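Local coordinates for protein Succinylglutamatedesuccinylase/aspartoacylase (Rhodobacter sphaeroides 2.4.1, PDB 3CDX) that probably hydrolyses carbon-nitrogen bonds in linear amides, as a metal-dependent enzyme of the succinylglutamate desuccinylase/aspartoacylase family, at residues 154-160 with 318-324; 267-273 with 308-314; 275-281 with 293-299. All coordinates share one frame; numbering follows the deposited sequence.

Contact 1. Residues 154-160 with 318-324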
loop_
_atom_site.group_PDB
_atom_site.type_symbol
_atom_site.label_atom_id
_atom_site.label_comp_id
_atom_site.label_asym_id
_atom_site.label_seq_id
_atom_site.Cartn_x
_atom_site.Cartn_y
_atom_site.Cartn_z
ATOM N N SER A 154 7.906 -19.853 -5.341
ATOM C CA SER A 154 8.673 -19.675 -6.584
ATOM C C SER A 154 8.668 -20.877 -7.576
ATOM O O SER A 154 8.617 -20.702 -8.808
ATOM C CB SER A 154 10.132 -19.301 -6.239
ATOM O OG SER A 154 10.206 -18.048 -5.562
ATOM N N TYR A 155 8.719 -22.075 -7.030
ATOM C CA TYR A 155 8.872 -23.296 -7.797
ATOM C C TYR A 155 8.322 -24.441 -6.976
ATOM O O TYR A 155 7.974 -24.276 -5.820
ATOM C CB TYR A 155 10.374 -23.625 -8.002
ATOM C CG TYR A 155 11.057 -22.560 -8.752
ATOM C CD1 TYR A 155 10.739 -22.355 -10.084
ATOM C CD2 TYR A 155 11.991 -21.739 -8.140
ATOM C CE1 TYR A 155 11.312 -21.347 -10.811
ATOM C CE2 TYR A 155 12.596 -20.713 -8.850
ATOM C CZ TYR A 155 12.234 -20.516 -10.201
ATOM O OH TYR A 155 12.795 -19.517 -10.970
ATOM N N ASP A 156 8.244 -25.603 -7.595
ATOM C CA ASP A 156 8.290 -26.806 -6.816
ATOM C C ASP A 156 9.718 -27.323 -6.906
ATOM O O ASP A 156 10.486 -26.955 -7.818
ATOM C CB ASP A 156 7.294 -27.859 -7.304
ATOM C CG ASP A 156 6.942 -28.870 -6.211
ATOM O OD1 ASP A 156 7.322 -28.638 -5.035
ATOM O OD2 ASP A 156 6.276 -29.896 -6.517
ATOM N N SER A 157 10.084 -28.170 -5.963
ATOM C CA SER A 157 11.382 -28.790 -5.998
ATOM C C SER A 157 11.191 -30.250 -5.629
ATOM O O SER A 157 10.308 -30.596 -4.833
ATOM C CB SER A 157 12.350 -28.058 -5.056
ATOM O OG SER A 157 11.907 -28.153 -3.701
ATOM N N THR A 158 11.969 -31.127 -6.255
ATOM C CA THR A 158 11.922 -32.525 -5.850
ATOM C C THR A 158 12.689 -32.697 -4.538
ATOM O O THR A 158 13.776 -32.110 -4.378
ATOM C CB THR A 158 12.402 -33.488 -6.981
ATOM O OG1 THR A 158 12.151 -34.836 -6.578
ATOM C CG2 THR A 158 13.844 -33.317 -7.281
ATOM N N PRO A 159 12.101 -33.427 -3.562
ATOM C CA PRO A 159 12.803 -33.525 -2.269
ATOM C C PRO A 159 14.279 -33.966 -2.346
ATOM O O PRO A 159 14.616 -35.040 -2.868
ATOM C CB PRO A 159 11.946 -34.479 -1.450
ATOM C CG PRO A 159 10.502 -34.422 -2.154
ATOM C CD PRO A 159 10.786 -34.115 -3.579
ATOM N N SER A 160 15.129 -33.163 -1.730
ATOM C CA SER A 160 16.561 -33.234 -1.938
ATOM C C SER A 160 17.280 -32.460 -0.854
ATOM O O SER A 160 16.661 -31.591 -0.184
ATOM C CB SER A 160 16.885 -32.592 -3.289
ATOM O OG SER A 160 16.225 -31.330 -3.408
ATOM N N VAL A 318 14.421 -33.055 -13.705
ATOM C CA VAL A 318 13.956 -31.744 -13.258
ATOM C C VAL A 318 14.118 -31.647 -11.739
ATOM O O VAL A 318 13.595 -32.464 -10.986
ATOM C CB VAL A 318 12.496 -31.405 -13.738
ATOM C CG1 VAL A 318 12.067 -30.005 -13.289
ATOM C CG2 VAL A 318 12.428 -31.477 -15.279
ATOM N N TRP A 319 14.884 -30.654 -11.302
ATOM C CA TRP A 319 15.103 -30.441 -9.871
ATOM C C TRP A 319 14.118 -29.405 -9.299
ATOM O O TRP A 319 13.458 -29.686 -8.280
ATOM C CB TRP A 319 16.535 -30.000 -9.609
ATOM C CG TRP A 319 16.844 -29.753 -8.154
ATOM C CD1 TRP A 319 16.351 -30.433 -7.066
ATOM C CD2 TRP A 319 17.694 -28.742 -7.636
ATOM N NE1 TRP A 319 16.875 -29.918 -5.908
ATOM C CE2 TRP A 319 17.684 -28.861 -6.233
ATOM C CE3 TRP A 319 18.475 -27.741 -8.225
ATOM C CZ2 TRP A 319 18.444 -28.036 -5.413
ATOM C CZ3 TRP A 319 19.219 -26.895 -7.394
ATOM C CH2 TRP A 319 19.193 -27.053 -6.006
ATOM N N PHE A 320 14.095 -28.222 -9.945
ATOM C CA PHE A 320 13.099 -27.154 -9.753
ATOM C C PHE A 320 12.215 -27.060 -10.974
ATOM O O PHE A 320 12.708 -27.000 -12.105
ATOM C CB PHE A 320 13.748 -25.774 -9.552
ATOM C CG PHE A 320 14.241 -25.513 -8.157
ATOM C CD1 PHE A 320 14.767 -26.525 -7.377
ATOM C CD2 PHE A 320 14.190 -24.208 -7.615
ATOM C CE1 PHE A 320 15.217 -26.268 -6.058
ATOM C CE2 PHE A 320 14.630 -23.954 -6.294
ATOM C CZ PHE A 320 15.155 -24.990 -5.535
ATOM N N GLY A 321 10.909 -26.993 -10.734
ATOM C CA GLY A 321 9.922 -26.869 -11.802
ATOM C C GLY A 321 9.081 -25.637 -11.601
ATOM O O GLY A 321 8.904 -25.179 -10.452
ATOM N N ALA A 322 8.555 -25.124 -12.708
ATOM C CA ALA A 322 7.732 -23.906 -12.734
ATOM C C ALA A 322 6.768 -23.804 -11.534
ATOM O O ALA A 322 6.106 -24.780 -11.183
ATOM C CB ALA A 322 6.961 -23.833 -14.025
ATOM N N GLY A 323 6.721 -22.625 -10.917
ATOM C CA GLY A 323 5.819 -22.326 -9.794
ATOM C C GLY A 323 4.567 -21.638 -10.303
ATOM O O GLY A 323 3.620 -22.326 -10.726
ATOM N N PRO A 324 4.545 -20.286 -10.274
ATOM C CA PRO A 324 3.403 -19.484 -10.792
ATOM C C PRO A 324 3.078 -19.808 -12.248
ATOM O O PRO A 324 3.989 -19.981 -13.048
ATOM C CB PRO A 324 3.893 -18.021 -10.738
ATOM C CG PRO A 324 5.164 -18.022 -10.013
ATOM C CD PRO A 324 5.651 -19.442 -9.759
#

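Contact 2. Residues 267-273 with 308-314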
loop_
_atom_site.group_PDB
_atom_site.type_symbol
_atom_site.label_atom_id
_atom_site.label_comp_id
_atom_site.label_asym_id
_atom_site.label_seq_id
_atom_site.Cartn_x
_atom_site.Cartn_y
_atom_site.Cartn_z
ATOM N N ASP A 267 23.197 -23.843 -19.270
ATOM C CA ASP A 267 22.297 -24.654 -20.084
ATOM C C ASP A 267 21.336 -25.516 -19.223
ATOM O O ASP A 267 20.343 -26.020 -19.737
ATOM C CB ASP A 267 23.115 -25.543 -21.051
ATOM C CG ASP A 267 23.330 -24.894 -22.449
ATOM O OD1 ASP A 267 22.910 -23.725 -22.694
ATOM O OD2 ASP A 267 23.912 -25.588 -23.313
ATOM N N ALA A 268 21.657 -25.702 -17.940
ATOM C CA ALA A 268 20.759 -26.356 -16.934
ATOM C C ALA A 268 19.464 -25.584 -16.598
ATOM O O ALA A 268 18.508 -26.171 -16.141
ATOM C CB ALA A 268 21.529 -26.654 -15.648
ATOM N N TYR A 269 19.450 -24.280 -16.834
ATOM C CA TYR A 269 18.305 -23.408 -16.553
ATOM C C TYR A 269 17.489 -23.119 -17.808
ATOM O O TYR A 269 18.030 -22.620 -18.822
ATOM C CB TYR A 269 18.811 -22.077 -15.989
ATOM C CG TYR A 269 19.580 -22.257 -14.709
ATOM C CD1 TYR A 269 18.974 -22.013 -13.480
ATOM C CD2 TYR A 269 20.902 -22.696 -14.720
ATOM C CE1 TYR A 269 19.665 -22.188 -12.296
ATOM C CE2 TYR A 269 21.614 -22.876 -13.524
ATOM C CZ TYR A 269 20.981 -22.616 -12.327
ATOM O OH TYR A 269 21.639 -22.802 -11.139
ATOM N N VAL A 270 16.198 -23.423 -17.759
ATOM C CA VAL A 270 15.301 -22.982 -18.804
ATOM C C VAL A 270 14.743 -21.658 -18.366
ATOM O O VAL A 270 14.036 -21.569 -17.363
ATOM C CB VAL A 270 14.150 -23.971 -19.072
ATOM C CG1 VAL A 270 13.348 -23.527 -20.321
ATOM C CG2 VAL A 270 14.708 -25.369 -19.192
ATOM N N MET A 271 15.053 -20.629 -19.135
ATOM C CA MET A 271 14.677 -19.275 -18.791
ATOM C C MET A 271 13.489 -18.780 -19.635
ATOM O O MET A 271 13.384 -19.084 -20.823
ATOM C CB MET A 271 15.894 -18.373 -18.976
ATOM C CG MET A 271 17.145 -18.836 -18.171
ATOM S SD MET A 271 17.053 -18.736 -16.379
ATOM C CE MET A 271 16.905 -16.977 -16.103
ATOM N N ALA A 272 12.581 -18.038 -19.007
ATOM C CA ALA A 272 11.514 -17.344 -19.743
ATOM C C ALA A 272 12.021 -16.049 -20.436
ATOM O O ALA A 272 12.457 -15.110 -19.745
ATOM C CB ALA A 272 10.345 -17.010 -18.796
ATOM N N PRO A 273 11.962 -15.986 -21.786
ATOM C CA PRO A 273 12.395 -14.740 -22.437
ATOM C C PRO A 273 11.309 -13.685 -22.461
ATOM O O PRO A 273 11.576 -12.514 -22.744
ATOM C CB PRO A 273 12.723 -15.187 -23.872
ATOM C CG PRO A 273 12.379 -16.678 -23.945
ATOM C CD PRO A 273 11.571 -17.008 -22.772
ATOM N N LEU A 308 5.024 -19.277 -27.231
ATOM C CA LEU A 308 6.452 -19.426 -27.452
ATOM C C LEU A 308 6.973 -20.722 -26.834
ATOM O O LEU A 308 6.969 -20.879 -25.613
ATOM C CB LEU A 308 7.199 -18.197 -26.916
ATOM C CG LEU A 308 8.721 -18.144 -26.999
ATOM C CD1 LEU A 308 9.175 -17.960 -28.481
ATOM C CD2 LEU A 308 9.218 -16.962 -26.123
ATOM N N GLU A 309 7.442 -21.637 -27.694
ATOM C CA GLU A 309 8.035 -22.902 -27.248
ATOM C C GLU A 309 9.405 -22.703 -26.588
ATOM O O GLU A 309 10.281 -22.010 -27.155
ATOM C CB GLU A 309 8.206 -23.848 -28.445
ATOM C CG GLU A 309 8.596 -25.307 -28.040
ATOM C CD GLU A 309 8.879 -26.205 -29.266
ATOM O OE1 GLU A 309 8.870 -25.670 -30.385
ATOM O OE2 GLU A 309 9.114 -27.419 -29.102
ATOM N N LEU A 310 9.593 -23.320 -25.412
ATOM C CA LEU A 310 10.918 -23.373 -24.731
ATOM C C LEU A 310 11.464 -24.782 -24.743
ATOM O O LEU A 310 10.695 -25.725 -24.580
ATOM C CB LEU A 310 10.836 -22.928 -23.245
ATOM C CG LEU A 310 10.221 -21.547 -22.951
ATOM C CD1 LEU A 310 10.490 -21.060 -21.538
ATOM C CD2 LEU A 310 10.686 -20.504 -23.979
ATOM N N LEU A 311 12.790 -24.925 -24.882
ATOM C CA LEU A 311 13.437 -26.247 -24.891
ATOM C C LEU A 311 14.384 -26.420 -23.710
ATOM O O LEU A 311 15.038 -25.460 -23.315
ATOM C CB LEU A 311 14.241 -26.461 -26.192
ATOM C CG LEU A 311 13.570 -26.120 -27.526
ATOM C CD1 LEU A 311 14.586 -26.339 -28.672
ATOM C CD2 LEU A 311 12.308 -26.955 -27.726
ATOM N N TYR A 312 14.447 -27.623 -23.156
ATOM C CA TYR A 312 15.545 -28.020 -22.278
ATOM C C TYR A 312 16.858 -28.073 -23.082
ATOM O O TYR A 312 16.850 -28.409 -24.268
ATOM C CB TYR A 312 15.327 -29.427 -21.686
ATOM C CG TYR A 312 14.076 -29.629 -20.857
ATOM C CD1 TYR A 312 13.962 -29.113 -19.561
ATOM C CD2 TYR A 312 13.003 -30.357 -21.367
ATOM C CE1 TYR A 312 12.775 -29.316 -18.788
ATOM C CE2 TYR A 312 11.842 -30.561 -20.621
ATOM C CZ TYR A 312 11.731 -30.036 -19.350
ATOM O OH TYR A 312 10.570 -30.270 -18.639
ATOM N N ARG A 313 17.971 -27.776 -22.410
ATOM C CA ARG A 313 19.296 -27.773 -23.022
ATOM C C ARG A 313 20.292 -28.656 -22.263
ATOM O O ARG A 313 21.513 -28.535 -22.457
ATOM C CB ARG A 313 19.828 -26.338 -23.122
ATOM C CG ARG A 313 18.976 -25.413 -23.962
ATOM C CD ARG A 313 18.926 -25.934 -25.369
ATOM N NE ARG A 313 18.309 -24.978 -26.280
ATOM C CZ ARG A 313 17.989 -25.266 -27.534
ATOM N NH1 ARG A 313 18.239 -26.491 -28.004
ATOM N NH2 ARG A 313 17.427 -24.338 -28.313
ATOM N N ARG A 314 19.775 -29.536 -21.405
ATOM C CA ARG A 314 20.565 -30.566 -20.748
ATOM C C ARG A 314 19.720 -31.812 -20.535
ATOM O O ARG A 314 18.542 -31.683 -20.166
ATOM C CB ARG A 314 21.015 -30.095 -19.344
ATOM C CG ARG A 314 21.988 -28.918 -19.296
ATOM C CD ARG A 314 23.283 -29.206 -20.050
ATOM N NE ARG A 314 24.167 -30.164 -19.384
ATOM C CZ ARG A 314 25.445 -30.363 -19.724
ATOM N NH1 ARG A 314 25.999 -29.679 -20.736
ATOM N NH2 ARG A 314 26.170 -31.266 -19.067
HETATM O O HOH W 1 17.945 -27.051 -19.529
#

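Contact 3. Residues 275-281 with 293-299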
loop_
_atom_site.group_PDB
_atom_site.type_symbol
_atom_site.label_atom_id
_atom_site.label_comp_id
_atom_site.label_asym_id
_atom_site.label_seq_id
_atom_site.Cartn_x
_atom_site.Cartn_y
_atom_site.Cartn_z
ATOM N N THR A 275 7.421 -12.385 -20.552
ATOM C CA THR A 275 6.341 -12.525 -19.576
ATOM C C THR A 275 5.090 -13.163 -20.211
ATOM O O THR A 275 4.626 -12.744 -21.269
ATOM C CB THR A 275 6.064 -11.170 -18.933
ATOM O OG1 THR A 275 7.247 -10.770 -18.231
ATOM C CG2 THR A 275 4.871 -11.244 -17.928
ATOM N N GLY A 276 4.582 -14.225 -19.604
ATOM C CA GLY A 276 3.309 -14.764 -20.036
ATOM C C GLY A 276 2.921 -15.972 -19.213
ATOM O O GLY A 276 3.450 -16.173 -18.135
ATOM N N LEU A 277 2.012 -16.780 -19.746
ATOM C CA LEU A 277 1.458 -17.933 -19.051
ATOM C C LEU A 277 2.204 -19.197 -19.492
ATOM O O LEU A 277 2.020 -19.713 -20.614
ATOM C CB LEU A 277 -0.068 -18.032 -19.308
ATOM C CG LEU A 277 -0.836 -19.284 -18.804
ATOM C CD1 LEU A 277 -0.394 -19.740 -17.427
ATOM C CD2 LEU A 277 -2.358 -19.053 -18.806
ATOM N N PHE A 278 3.046 -19.686 -18.599
ATOM C CA PHE A 278 3.864 -20.834 -18.910
ATOM C C PHE A 278 3.233 -22.178 -18.583
ATOM O O PHE A 278 2.919 -22.466 -17.429
ATOM C CB PHE A 278 5.249 -20.725 -18.273
ATOM C CG PHE A 278 6.110 -21.932 -18.516
ATOM C CD1 PHE A 278 6.742 -22.102 -19.741
ATOM C CD2 PHE A 278 6.258 -22.909 -17.530
ATOM C CE1 PHE A 278 7.526 -23.243 -19.996
ATOM C CE2 PHE A 278 7.043 -24.049 -17.758
ATOM C CZ PHE A 278 7.674 -24.215 -18.998
ATOM N N GLU A 279 3.107 -23.007 -19.625
ATOM C CA GLU A 279 2.563 -24.361 -19.555
ATOM C C GLU A 279 3.739 -25.352 -19.638
ATOM O O GLU A 279 4.401 -25.436 -20.708
ATOM C CB GLU A 279 1.610 -24.618 -20.741
ATOM C CG GLU A 279 1.081 -26.057 -20.784
ATOM C CD GLU A 279 0.468 -26.426 -22.115
ATOM O OE1 GLU A 279 0.205 -25.541 -22.921
ATOM O OE2 GLU A 279 0.208 -27.599 -22.337
ATOM N N PRO A 280 4.015 -26.083 -18.537
ATOM C CA PRO A 280 5.121 -27.025 -18.568
ATOM C C PRO A 280 4.740 -28.362 -19.217
ATOM O O PRO A 280 3.551 -28.699 -19.326
ATOM C CB PRO A 280 5.416 -27.255 -17.092
ATOM C CG PRO A 280 4.043 -27.103 -16.412
ATOM C CD PRO A 280 3.347 -26.035 -17.210
ATOM N N THR A 281 5.760 -29.104 -19.646
ATOM C CA THR A 281 5.604 -30.464 -20.116
ATOM C C THR A 281 5.955 -31.492 -19.065
ATOM O O THR A 281 5.535 -32.633 -19.191
ATOM C CB THR A 281 6.478 -30.756 -21.394
ATOM O OG1 THR A 281 7.842 -30.454 -21.128
ATOM C CG2 THR A 281 6.033 -29.930 -22.541
ATOM N N THR A 293 10.929 -30.354 -25.795
ATOM C CA THR A 293 10.037 -29.280 -25.350
ATOM C C THR A 293 9.896 -29.213 -23.824
ATOM O O THR A 293 9.567 -30.203 -23.176
ATOM C CB THR A 293 8.661 -29.373 -26.055
ATOM O OG1 THR A 293 8.872 -29.281 -27.469
ATOM C CG2 THR A 293 7.741 -28.209 -25.655
ATOM N N ALA A 294 10.199 -28.040 -23.263
ATOM C CA ALA A 294 10.061 -27.824 -21.807
ATOM C C ALA A 294 8.666 -27.269 -21.447
ATOM O O ALA A 294 8.171 -27.503 -20.323
ATOM C CB ALA A 294 11.177 -26.922 -21.269
ATOM N N GLY A 295 8.037 -26.600 -22.413
ATOM C CA GLY A 295 6.709 -26.008 -22.257
ATOM C C GLY A 295 6.597 -24.818 -23.173
ATOM O O GLY A 295 7.463 -24.626 -24.028
ATOM N N TRP A 296 5.532 -24.034 -23.006
ATOM C CA TRP A 296 5.162 -22.932 -23.896
ATOM C C TRP A 296 4.685 -21.731 -23.085
ATOM O O TRP A 296 3.957 -21.873 -22.088
ATOM C CB TRP A 296 3.982 -23.331 -24.824
ATOM C CG TRP A 296 4.212 -24.511 -25.694
ATOM C CD1 TRP A 296 4.722 -24.499 -26.971
ATOM C CD2 TRP A 296 3.961 -25.882 -25.370
ATOM N NE1 TRP A 296 4.792 -25.788 -27.459
ATOM C CE2 TRP A 296 4.342 -26.655 -26.499
ATOM C CE3 TRP A 296 3.430 -26.539 -24.239
ATOM C CZ2 TRP A 296 4.211 -28.043 -26.532
ATOM C CZ3 TRP A 296 3.323 -27.899 -24.253
ATOM C CH2 TRP A 296 3.708 -28.654 -25.396
ATOM N N ILE A 297 5.073 -20.545 -23.541
ATOM C CA ILE A 297 4.574 -19.329 -22.928
ATOM C C ILE A 297 3.445 -18.851 -23.815
ATOM O O ILE A 297 3.680 -18.533 -24.993
ATOM C CB ILE A 297 5.643 -18.240 -22.857
ATOM C CG1 ILE A 297 6.784 -18.650 -21.913
ATOM C CG2 ILE A 297 4.999 -16.908 -22.527
ATOM C CD1 ILE A 297 7.969 -17.623 -21.872
ATOM N N HIS A 298 2.237 -18.837 -23.246
ATOM C CA HIS A 298 1.041 -18.421 -23.938
ATOM C C HIS A 298 0.884 -16.922 -23.756
ATOM O O HIS A 298 1.227 -16.371 -22.671
ATOM C CB HIS A 298 -0.182 -19.186 -23.384
ATOM C CG HIS A 298 -0.125 -20.678 -23.590
ATOM N ND1 HIS A 298 -0.753 -21.307 -24.647
ATOM C CD2 HIS A 298 0.496 -21.659 -22.891
ATOM C CE1 HIS A 298 -0.526 -22.609 -24.582
ATOM N NE2 HIS A 298 0.230 -22.850 -23.528
ATOM N N PHE A 299 0.393 -16.256 -24.817
ATOM C CA PHE A 299 0.066 -14.831 -24.783
ATOM C C PHE A 299 -1.446 -14.651 -24.813
ATOM O O PHE A 299 -2.047 -14.291 -25.845
ATOM C CB PHE A 299 0.812 -14.068 -25.890
ATOM C CG PHE A 299 2.298 -14.342 -25.862
ATOM C CD1 PHE A 299 3.110 -13.744 -24.873
ATOM C CD2 PHE A 299 2.860 -15.272 -26.738
ATOM C CE1 PHE A 299 4.481 -14.048 -24.784
ATOM C CE2 PHE A 299 4.236 -15.560 -26.689
ATOM C CZ PHE A 299 5.049 -14.960 -25.714
#

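Contact 1. Residues 154-160 with 318-324
Asp156 and Gly321 form the hydrogen-bonded pair of a short antiparallel ladder, which joins strand 155-157 to strand 316-322, two strands far apart in the chain. A classic beta bulge breaks the second strand here, since Trp319 and Phe320 both face Val335.

Asp156 N gives to Gly321 O at 3.0 Å, and Gly321 N returns the bond to Asp156 O at 2.9 Å. Past the non-hydrogen-bonded pair Ser157-Phe320, Thr158 N donates to Trp319 O. The carboxylate of Asp156 leads away from this ladder to a salt bridge with Arg220.

Side-chain polar contacts centre on Trp319. With CG opposite its own backbone N (chi1 180°), the indole brings its N-H edge round to Ser160. NE1 donates to Ser160 OG at 2.9 Å, in the ring plane and nearly straight (166°). Ser160 OG is also hydrogen-bonded to Thr158 O at 2.7 Å and to Glu214 O of the neighbouring strand 209-214, so a small hydroxyl ties the buried indole to two stretches of backbone.

The apolar layer is aromatic. Phe320 CE1 sits over the centre of the Trp319 ring, while Ser157 CB presses against the same CE1 at 3.5 Å. On the other flank the rings of Tyr155 and Phe320 meet obliquely, planes 50° apart, with Tyr155 CD2 and Phe320 CD2 3.3 Å from each other. Tyr155 OH bonds to Ala332 O, and Phe320 also meets the ring of Trp38 of a second subunit. The side chain of Phe320 is about 8 Å from the bound calcium ion.

At the far end glycine's lack of a side chain lets the chains run close together: Gly323 CA makes a CA-H...O contact with Ser154 O at 3.4 Å.

Contact 2. Residues 267-273 with 308-314
Leu310 and Val270 meet where two sheets pack face to face through their side chains. Strand 308-311, at the edge of a four-stranded antiparallel sheet, runs nearly antiparallel to strand 269-271 (169° between their directions), which pairs with strand 332-339. Their axes come within 7.6 Å at the closest, a spacing filled by branched aliphatic residues.

Leu310 reaches across it, against Val270. Its CB lies 3.9 Å from Val270 CG1. At chi1 -55° CG stands opposite the carbonyl carbon and beside the backbone N, and from there the two methyls part. CD1 comes up to the backbone, 3.6 Å from Met271 O, and still touches Val270 CG1. CD2 slides past the ring of Pro273, 3.8 Å from Pro273 CD. A forked leucine thus serves both a strand and the rigid proline that follows it. Leu308 meets that proline tip to tip, while Val270 turns its other branch, CG2, to the ring of Tyr312 at 3.8 Å from CD1.

The end beyond Tyr312 is polar and more exposed. Arg313 and Arg314 lend their aliphatic stems: Arg314 CG lies 3.4 Å from Asp267 O, and its guanidinium goes on to a salt bridge with Glu338. One water bridges the backbones, donating to Asp267 O at 2.6 Å and accepting from Arg313 N at 3.0 Å.

Contact 3. Residues 275-281 with 293-299
Glu279 and His298 pair on one face of an antiparallel two-strand ladder in the four-stranded sheet. His298 NE2 donates to Glu279 OE1 at 2.8 Å; OE1 accepts through its anti lone pair, away from the other oxygen, with carboxylate and imidazole nearly coplanar (17°). The extended glutamate chain, CG opposite the backbone N (chi1 176°), carries the carboxylate alongside the Trp296 ring.

Leu277 and His298 exchange two backbone bonds: Leu277 N gives to His298 O, and His298 N answers to Leu277 O at 2.8 Å, almost straight (178°). Glu279 N is met by Trp296 O at 2.8 Å. Near the strand end Thr281 supplies two donors, N to Ala294 O (3.0 Å) and OG1 to Thr293 O (2.7 Å), while its CG2 packs on Trp296 CZ3. A classic beta bulge, with Ala294 and Gly295 both facing Leu310, lies opposite Pro280.

On the other face Phe278 CD1 approaches Ile297 CG1 at 4.1 Å. Ile71 of a third subunit packs on both Glu279 and His298. Both residues are buried, so their bond satisfies the NE2 donor and the OE1 acceptor there, and the carboxylate would probably favour a protonated, positively charged histidine.

How the contacts relate
Contact 1 is the buried one, closest to the calcium site and joining strands far apart in the chain; contacts 2 and 3 lie farther out and are only partly buried. Contacts 1 and 3 are hydrogen-bonded ladders, each with a bulge, and both reach neighbouring subunits, but contact 1 adds a cluster of aromatic rings where contact 3 adds an acid-imidazole pair packed by the third subunit. Contact 2 works by apolar side chains and a water, because it joins different sheets. It shares one sheet with contact 3, strands 293-298 and 308-311 being neighbours. Tyr312 links contacts 2 and 1 by packing on Val318, and Ala322 touches Phe278 between contacts 1 and 3.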